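Local coordinates for calcium uptake protein 3, mitochondrial (Homo sapiens, PDB 6AGI) that senses mitochondrial calcium through its EF-hands and regulates the mitochondrial calcium uniporter as a disulfide-linked heterodimer with MICU1, at the interface of chains A and B. Sequence-based numbering; all coordinates share one arbitrary frame. Chains: chain A/B, Calcium uptake protein 3, mitochondrial.

The interface of chains A and B. Residues chain A 314-315, 318; chain B 94-95, 97-98, 130, 134.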
loop_
_atom_site.group_PDB
_atom_site.type_symbol
_atom_site.label_atom_id
_atom_site.label_comp_id
_atom_site.label_asym_id
_atom_site.label_seq_id
_atom_site.Cartn_x
_atom_site.Cartn_y
_atom_site.Cartn_z
ATOM N N ASN A 314 -5.578 -0.707 -9.605
ATOM C CA ASN A 314 -5.196 -2.113 -9.600
ATOM C C ASN A 314 -5.572 -2.805 -10.896
ATOM O O ASN A 314 -4.809 -3.625 -11.425
ATOM C CB ASN A 314 -5.881 -2.814 -8.424
ATOM C CG ASN A 314 -5.065 -3.939 -7.860
ATOM O OD1 ASN A 314 -3.883 -4.079 -8.171
ATOM N ND2 ASN A 314 -5.692 -4.760 -7.024
ATOM N N MET A 315 -6.744 -2.507 -11.431
ATOM C CA MET A 315 -7.059 -3.227 -12.647
ATOM C C MET A 315 -6.278 -2.738 -13.847
ATOM O O MET A 315 -6.004 -3.536 -14.750
ATOM C CB MET A 315 -8.517 -3.196 -12.953
ATOM C CG MET A 315 -8.777 -4.397 -13.753
ATOM S SD MET A 315 -10.167 -5.113 -12.996
ATOM C CE MET A 315 -11.349 -3.833 -13.386
ATOM N N PHE A 318 -3.330 -4.879 -13.532
ATOM C CA PHE A 318 -3.621 -6.251 -13.944
ATOM C C PHE A 318 -3.690 -6.388 -15.464
ATOM O O PHE A 318 -3.314 -7.427 -16.019
ATOM C CB PHE A 318 -4.944 -6.702 -13.313
ATOM C CG PHE A 318 -4.800 -7.364 -11.967
ATOM C CD1 PHE A 318 -4.466 -8.698 -11.867
ATOM C CD2 PHE A 318 -4.990 -6.648 -10.800
ATOM C CE1 PHE A 318 -4.327 -9.307 -10.621
ATOM C CE2 PHE A 318 -4.857 -7.260 -9.558
ATOM C CZ PHE A 318 -4.518 -8.587 -9.476
ATOM N N LEU B 94 -10.259 -10.536 -14.944
ATOM C CA LEU B 94 -9.363 -9.539 -14.352
ATOM C C LEU B 94 -10.025 -8.833 -13.172
ATOM O O LEU B 94 -9.424 -8.697 -12.101
ATOM C CB LEU B 94 -8.927 -8.544 -15.424
ATOM C CG LEU B 94 -7.943 -9.050 -16.478
ATOM C CD1 LEU B 94 -7.228 -7.900 -17.201
ATOM C CD2 LEU B 94 -6.921 -10.013 -15.798
ATOM N N PHE B 95 -11.259 -8.360 -13.364
ATOM C CA PHE B 95 -12.060 -7.811 -12.269
ATOM C C PHE B 95 -12.043 -8.725 -11.041
ATOM O O PHE B 95 -11.683 -8.290 -9.938
ATOM C CB PHE B 95 -13.486 -7.590 -12.769
ATOM C CG PHE B 95 -14.433 -6.994 -11.758
ATOM C CD1 PHE B 95 -14.161 -5.776 -11.156
ATOM C CD2 PHE B 95 -15.622 -7.642 -11.437
ATOM C CE1 PHE B 95 -15.063 -5.217 -10.239
ATOM C CE2 PHE B 95 -16.508 -7.097 -10.528
ATOM C CZ PHE B 95 -16.234 -5.886 -9.935
ATOM N N LEU B 97 -10.068 -11.334 -10.175
ATOM C CA LEU B 97 -8.721 -11.372 -9.613
ATOM C C LEU B 97 -8.404 -10.139 -8.804
ATOM O O LEU B 97 -7.747 -10.221 -7.748
ATOM C CB LEU B 97 -7.654 -11.516 -10.691
ATOM C CG LEU B 97 -7.558 -12.836 -11.399
ATOM C CD1 LEU B 97 -6.503 -12.733 -12.486
ATOM C CD2 LEU B 97 -7.204 -13.828 -10.323
ATOM N N CYS B 98 -8.735 -8.981 -9.350
ATOM C CA CYS B 98 -8.450 -7.749 -8.647
ATOM C C CYS B 98 -9.176 -7.697 -7.304
ATOM O O CYS B 98 -8.581 -7.299 -6.287
ATOM C CB CYS B 98 -8.823 -6.590 -9.561
ATOM S SG CYS B 98 -8.770 -4.960 -8.839
ATOM N N LEU B 130 -15.148 -0.238 -18.654
ATOM C CA LEU B 130 -13.762 -0.650 -18.552
ATOM C C LEU B 130 -13.421 -1.761 -19.537
ATOM O O LEU B 130 -12.302 -1.793 -20.064
ATOM C CB LEU B 130 -13.440 -1.020 -17.116
ATOM C CG LEU B 130 -13.455 -0.027 -15.958
ATOM C CD1 LEU B 130 -13.239 -0.599 -14.509
ATOM C CD2 LEU B 130 -12.385 0.859 -16.375
ATOM N N PHE B 134 -10.049 -1.450 -21.979
ATOM C CA PHE B 134 -8.965 -2.412 -22.147
ATOM C C PHE B 134 -8.960 -2.995 -23.551
ATOM O O PHE B 134 -7.887 -3.285 -24.101
ATOM C CB PHE B 134 -9.072 -3.499 -21.078
ATOM C CG PHE B 134 -8.983 -2.966 -19.664
ATOM C CD1 PHE B 134 -8.700 -1.619 -19.425
ATOM C CD2 PHE B 134 -9.202 -3.799 -18.572
ATOM C CE1 PHE B 134 -8.625 -1.112 -18.132
ATOM C CE2 PHE B 134 -9.125 -3.301 -17.273
ATOM C CZ PHE B 134 -8.834 -1.950 -17.055
#
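A:Met315 sends CG anti to its backbone N (chi1 -154°) and then bends at chi2 and chi3 (chi3 66°), which carries its thioether between helices 90-101 and 124-138 of chain B. On the B side, B:Cys98 holds SG anti to its own N (chi1 172°), turned toward A:Asn314. The sulfur of A:Met315 rests against the backbone of helix 90-101, with SD 3.4 Å from CA of B:Phe95. Its terminal CE reaches between CD1 of B:Phe95 and CD1 of B:Leu130, 3.9 Å from the latter. Nearer the backbone, CG meets the rim of the B:Phe134 ring, lying in the ring plane 3.7 Å from CE2; both helix 124-138 side chains are poorly ordered. A long, unbranched thioether probably suits the place because its bends let CG, SD and CE each meet a different partner. An alanine here would probably leave a gap between B:Phe95 and B:Phe134 and deprive both B helices of their shared apolar partner. Beside the methionine, A:Phe318 sets one face, off-centre toward its rim, against helix 90-101, with CE2 3.7 Å from CA of B:Cys98; its flat, apolar ring can lie close to the helix surface there. The small side chain of B:Cys98 probably leaves room for A:Asn314, a slight, peripheral contact with CB 3.6 Å from SG. Packing rather than polar pairing joins the chains in this patch, which has a two-fold twin; since the physiological partner is MICU1, it may only resemble the native contact. Helix 306-318 of A thus docks by its C-terminal half on helix 90-101 of B, just before EF-hand 1's entering helix 104-114, flanked by exiting helix 124-138, whose first turn carries calcium ligand B:Glu126.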